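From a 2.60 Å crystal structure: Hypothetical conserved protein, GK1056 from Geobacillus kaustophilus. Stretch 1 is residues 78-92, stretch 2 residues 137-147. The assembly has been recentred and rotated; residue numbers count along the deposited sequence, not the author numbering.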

# COMPACT_ATOMS: atom_id res chain seq x y z
N TYR D 78 -22.36 1.53 3.07
CA TYR D 78 -23.09 0.32 3.40
C TYR D 78 -22.14 -0.68 4.03
O TYR D 78 -21.00 -0.82 3.59
N LYS D 79 -22.60 -1.37 5.06
CA LYS D 79 -21.76 -2.38 5.69
C LYS D 79 -22.58 -3.50 6.29
O LYS D 79 -23.54 -3.28 7.02
N GLN D 80 -22.19 -4.72 5.95
CA GLN D 80 -22.86 -5.92 6.41
C GLN D 80 -21.87 -6.85 7.12
O GLN D 80 -21.18 -7.64 6.48
N PRO D 81 -21.77 -6.75 8.45
CA PRO D 81 -20.86 -7.61 9.21
C PRO D 81 -21.36 -9.04 9.16
O PRO D 81 -22.53 -9.29 8.86
N LEU D 82 -20.46 -9.98 9.43
CA LEU D 82 -20.82 -11.39 9.48
C LEU D 82 -21.59 -11.55 10.79
O LEU D 82 -21.29 -10.85 11.76
N ARG D 83 -22.58 -12.44 10.83
CA ARG D 83 -23.36 -12.67 12.05
C ARG D 83 -22.44 -13.22 13.14
O ARG D 83 -21.96 -14.35 13.04
N ARG D 84 -22.19 -12.42 14.18
CA ARG D 84 -21.30 -12.82 15.27
C ARG D 84 -21.64 -14.21 15.81
O ARG D 84 -20.75 -15.03 16.06
N GLU D 85 -22.93 -14.46 15.99
CA GLU D 85 -23.41 -15.75 16.49
C GLU D 85 -22.80 -16.89 15.67
O GLU D 85 -22.18 -17.80 16.21
N LYS D 86 -22.99 -16.82 14.36
CA LYS D 86 -22.48 -17.84 13.46
C LYS D 86 -20.96 -17.85 13.36
O LYS D 86 -20.36 -18.91 13.15
N VAL D 87 -20.33 -16.69 13.51
CA VAL D 87 -18.88 -16.62 13.47
C VAL D 87 -18.32 -17.42 14.64
O VAL D 87 -17.36 -18.18 14.49
N ARG D 88 -18.94 -17.27 15.81
CA ARG D 88 -18.51 -18.00 17.01
C ARG D 88 -18.63 -19.51 16.83
O ARG D 88 -17.70 -20.25 17.17
N ALA D 89 -19.76 -19.98 16.30
CA ALA D 89 -19.97 -21.41 16.08
C ALA D 89 -18.94 -21.99 15.12
O ALA D 89 -18.33 -23.03 15.39
N LEU D 90 -18.74 -21.31 13.99
CA LEU D 90 -17.79 -21.74 12.98
C LEU D 90 -16.38 -21.85 13.57
O LEU D 90 -15.65 -22.79 13.27
N THR D 91 -16.02 -20.90 14.42
CA THR D 91 -14.70 -20.89 15.05
C THR D 91 -14.53 -22.09 15.98
O THR D 91 -13.52 -22.80 15.93
N GLU D 92 -15.53 -22.32 16.83
CA GLU D 92 -15.47 -23.43 17.77
C GLU D 92 -15.45 -24.76 17.05
O GLU D 92 -14.60 -25.60 17.31
N TYR D 137 -11.24 -11.92 18.58
CA TYR D 137 -11.35 -10.61 17.94
C TYR D 137 -12.75 -10.31 17.43
O TYR D 137 -13.22 -9.17 17.51
N TYR D 138 -13.43 -11.33 16.91
CA TYR D 138 -14.77 -11.18 16.37
C TYR D 138 -15.83 -10.88 17.43
O TYR D 138 -16.90 -10.36 17.13
N GLU D 139 -15.53 -11.22 18.68
CA GLU D 139 -16.47 -11.01 19.78
C GLU D 139 -16.75 -9.54 20.11
O GLU D 139 -17.83 -9.21 20.59
N ASN D 140 -15.79 -8.66 19.85
CA ASN D 140 -15.97 -7.25 20.17
C ASN D 140 -15.77 -6.31 18.98
O ASN D 140 -15.83 -5.09 19.12
N LYS D 141 -15.54 -6.88 17.80
CA LYS D 141 -15.34 -6.10 16.59
C LYS D 141 -16.23 -6.62 15.47
O LYS D 141 -16.56 -7.80 15.45
N ASP D 142 -16.61 -5.74 14.56
CA ASP D 142 -17.41 -6.16 13.42
C ASP D 142 -16.46 -6.83 12.43
O ASP D 142 -15.42 -6.28 12.08
N ILE D 143 -16.82 -8.03 11.98
CA ILE D 143 -16.01 -8.76 11.03
C ILE D 143 -16.79 -8.77 9.73
O ILE D 143 -17.99 -9.05 9.74
N TYR D 144 -16.14 -8.46 8.62
CA TYR D 144 -16.84 -8.43 7.34
C TYR D 144 -16.55 -9.64 6.48
O TYR D 144 -17.26 -9.92 5.52
N GLN D 145 -15.50 -10.37 6.84
CA GLN D 145 -15.12 -11.54 6.09
C GLN D 145 -14.10 -12.29 6.93
O GLN D 145 -13.43 -11.70 7.77
N ALA D 146 -14.01 -13.59 6.72
CA ALA D 146 -13.06 -14.39 7.49
C ALA D 146 -12.39 -15.39 6.58
O ALA D 146 -12.77 -15.55 5.41
N LEU D 147 -11.37 -16.05 7.12
CA LEU D 147 -10.62 -17.04 6.37
C LEU D 147 -10.58 -18.34 7.17
O LEU D 147 -10.27 -18.34 8.36

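The two stretches bury 708 Å² between them, and three side chains, Tyr-138, Tyr-144 and Leu-82, account for much of the packing. Tyr-138 gives up the most surface. Its CA-to-CB bond points toward stretch 1, and with chi1 at 66° (p) the ring packs against the helix 84-92 as a knob in a hole formed by Arg-84, Val-87, Arg-88 and Thr-91. Val-87, a t rotamer also pointing toward the partner, brings CG1 to 3.5 Å from Tyr-138 CD2. Thr-91 OG1 lies over one face of the ring, 4.0 Å from Tyr-138 CE1, while its hydroxyl donates a hydrogen bond to Val-87 O (2.7 Å) and so stays satisfied against the aromatic surface. At the ring edge stands Arg-84 CG, 4.2 Å from Tyr-138 CD2, and the aliphatic part of Arg-88 reaches the phenol end, with CG 3.4 Å from Tyr-138 OH.

Beyond the ring, the two arginines extend to Glu-139, whose m, m side chain starts sideways but brings its carboxylate nearer the helix. Arg-88 (t, t, m) meets it in a two-pronged salt bridge: NE donates to Glu-139 OE2 at 3.0 Å and NH2 to Glu-139 OE1 at 2.9 Å. Arg-84 (t, t, p) takes the backbone instead, NH1 donating to Glu-139 O at 3.1 Å, with that oxygen near the guanidinium plane. One residue of stretch 2 thus engages both arginines, one turn apart on the helix.

Leu-82 is buried and points toward stretch 2, although its chi1 of -108° lies between wells. Its CD2 packs 4.1 Å from Ile-143 CG2 and 4.3 Å from Ala-146 CB, and CD1 approaches Tyr-144 O at 3.7 Å. The backbone is paired here as well: Leu-82 N donates to Ile-143 O at 2.7 Å in a nearly straight bond. A water completes the pairing, donating to Leu-82 O (2.8 Å) and accepting from Ile-143 N (3.0 Å), so that it bridges the main chains where they do not meet directly.

Tyr-144 begins with its CA-to-CB bond away from stretch 1, yet its m rotamer (chi1 -62°) returns the ring to the contact. Pro-81 CG lies 3.9 Å from Tyr-144 CE2, and Gln-80 O sits at the ring edge, 3.7 Å from Tyr-144 CD2. Farther along, Lys-79, a p rotamer directed toward stretch 2, lays its aliphatic chain by the phenol, with CD 3.4 Å from Tyr-144 OH. Pro-81 also touches Asp-142, CG to CG at 3.7 Å, at the more exposed margin.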

# COMPACT_ATOMS: atom_id res chain seq x y z
CB TYR D 78 -23.72 -0.27 2.14
CG TYR D 78 -24.29 -1.65 2.32
CD1 TYR D 78 -23.50 -2.79 2.10
CD2 TYR D 78 -25.59 -1.83 2.78
CE1 TYR D 78 -24.01 -4.06 2.35
CE2 TYR D 78 -26.10 -3.09 3.03
CZ TYR D 78 -25.31 -4.20 2.82
OH TYR D 78 -25.83 -5.45 3.10
CB LYS D 79 -20.84 -1.75 6.74
CG LYS D 79 -21.49 -0.83 7.73
CD LYS D 79 -20.44 -0.25 8.67
CE LYS D 79 -21.03 0.80 9.60
NZ LYS D 79 -22.14 0.23 10.42
CB GLN D 80 -23.48 -6.64 5.22
CG GLN D 80 -24.37 -7.81 5.56
CD GLN D 80 -24.59 -8.73 4.37
OE1 GLN D 80 -24.81 -8.28 3.24
NE2 GLN D 80 -24.54 -10.04 4.61
CB PRO D 81 -20.95 -7.06 10.63
CG PRO D 81 -21.39 -5.65 10.45
CD PRO D 81 -22.38 -5.73 9.32
CB LEU D 82 -19.56 -12.24 9.51
CG LEU D 82 -19.14 -13.05 8.28
CD1 LEU D 82 -19.56 -12.35 6.98
CD2 LEU D 82 -17.63 -13.26 8.33
CB ARG D 83 -24.49 -13.66 11.79
CG ARG D 83 -25.57 -13.12 10.88
CD ARG D 83 -26.58 -14.19 10.51
NE ARG D 83 -27.13 -14.86 11.68
CZ ARG D 83 -27.96 -15.90 11.63
NH1 ARG D 83 -28.33 -16.38 10.45
NH2 ARG D 83 -28.40 -16.46 12.74
CB ARG D 84 -21.35 -11.80 16.40
CG ARG D 84 -20.26 -12.01 17.43
CD ARG D 84 -20.28 -10.94 18.49
NE ARG D 84 -21.60 -10.82 19.10
CZ ARG D 84 -21.87 -10.10 20.18
NH1 ARG D 84 -20.91 -9.42 20.79
NH2 ARG D 84 -23.11 -10.06 20.66
CB GLU D 85 -24.94 -15.79 16.36
CG GLU D 85 -25.58 -17.11 16.75
CD GLU D 85 -26.91 -17.32 16.04
OE1 GLU D 85 -27.73 -16.38 16.04
OE2 GLU D 85 -27.13 -18.42 15.50
CB LYS D 86 -23.10 -17.67 12.07
CG LYS D 86 -24.60 -17.96 12.05
CD LYS D 86 -24.89 -19.39 12.48
CE LYS D 86 -26.38 -19.66 12.62
NZ LYS D 86 -26.65 -21.05 13.12
CB VAL D 87 -18.36 -15.15 13.56
CG1 VAL D 87 -16.85 -15.13 13.70
CG2 VAL D 87 -18.76 -14.38 12.30
CB ARG D 88 -19.33 -17.56 18.22
CG ARG D 88 -18.84 -18.17 19.51
CD ARG D 88 -19.69 -17.76 20.70
NE ARG D 88 -19.83 -16.31 20.80
CZ ARG D 88 -20.93 -15.64 20.45
NH1 ARG D 88 -21.98 -16.29 19.98
NH2 ARG D 88 -20.97 -14.31 20.57
CB ALA D 89 -21.38 -21.66 15.53
CB LEU D 90 -17.76 -20.74 11.81
CG LEU D 90 -17.48 -21.30 10.41
CD1 LEU D 90 -17.33 -20.14 9.44
CD2 LEU D 90 -16.23 -22.15 10.41
CB THR D 91 -14.46 -19.60 15.85
OG1 THR D 91 -14.71 -18.46 15.02
CG2 THR D 91 -13.02 -19.53 16.34
CB GLU D 92 -16.63 -23.35 18.76
CG GLU D 92 -16.39 -22.35 19.87
CD GLU D 92 -17.63 -22.04 20.68
OE1 GLU D 92 -18.34 -22.99 21.08
OE2 GLU D 92 -17.90 -20.84 20.92
CB TYR D 137 -10.34 -10.51 16.80
CG TYR D 137 -10.22 -9.12 16.21
CD1 TYR D 137 -10.87 -8.80 15.02
CD2 TYR D 137 -9.50 -8.13 16.86
CE1 TYR D 137 -10.79 -7.51 14.48
CE2 TYR D 137 -9.41 -6.84 16.34
CZ TYR D 137 -10.06 -6.54 15.15
OH TYR D 137 -9.98 -5.26 14.64
CB TYR D 138 -15.18 -12.45 15.62
CG TYR D 138 -15.33 -13.66 16.51
CD1 TYR D 138 -14.22 -14.40 16.92
CD2 TYR D 138 -16.59 -14.05 16.97
CE1 TYR D 138 -14.35 -15.50 17.76
CE2 TYR D 138 -16.74 -15.15 17.82
CZ TYR D 138 -15.61 -15.87 18.21
OH TYR D 138 -15.75 -16.96 19.04
CB GLU D 139 -15.96 -11.74 21.03
CG GLU D 139 -15.87 -13.26 20.87
CD GLU D 139 -17.21 -13.95 21.07
OE1 GLU D 139 -18.26 -13.37 20.70
OE2 GLU D 139 -17.22 -15.10 21.58
CB ASN D 140 -15.01 -6.88 21.29
CG ASN D 140 -13.76 -7.73 21.29
OD1 ASN D 140 -13.01 -7.75 20.31
ND2 ASN D 140 -13.53 -8.46 22.38
CB LYS D 141 -13.88 -6.18 16.13
CG LYS D 141 -12.89 -5.36 16.93
CD LYS D 141 -13.22 -3.88 16.82
CE LYS D 141 -12.13 -3.02 17.44
NZ LYS D 141 -10.82 -3.23 16.77
CB ASP D 142 -18.08 -4.97 12.73
CG ASP D 142 -19.38 -4.56 13.39
OD1 ASP D 142 -19.98 -5.39 14.10
OD2 ASP D 142 -19.81 -3.40 13.18
CB ILE D 143 -15.76 -10.19 11.51
CG1 ILE D 143 -15.04 -10.15 12.86
CG2 ILE D 143 -14.96 -10.97 10.49
CD1 ILE D 143 -13.78 -9.32 12.86
CB TYR D 144 -16.48 -7.15 6.58
CG TYR D 144 -16.90 -5.90 7.30
CD1 TYR D 144 -15.97 -5.13 8.00
CD2 TYR D 144 -18.24 -5.52 7.34
CE1 TYR D 144 -16.36 -4.00 8.71
CE2 TYR D 144 -18.64 -4.39 8.06
CZ TYR D 144 -17.70 -3.64 8.74
OH TYR D 144 -18.11 -2.53 9.45
CB GLN D 145 -14.50 -11.10 4.76
CG GLN D 145 -14.21 -12.20 3.78
CD GLN D 145 -13.86 -11.66 2.40
OE1 GLN D 145 -14.67 -10.97 1.77
NE2 GLN D 145 -12.66 -11.97 1.92
CB ALA D 146 -13.78 -15.11 8.63
CB LEU D 147 -9.19 -16.55 6.14
CG LEU D 147 -9.00 -15.38 5.18
CD1 LEU D 147 -7.60 -14.82 5.32
CD2 LEU D 147 -9.25 -15.83 3.74
O HOH W 1 -19.26 -9.44 12.99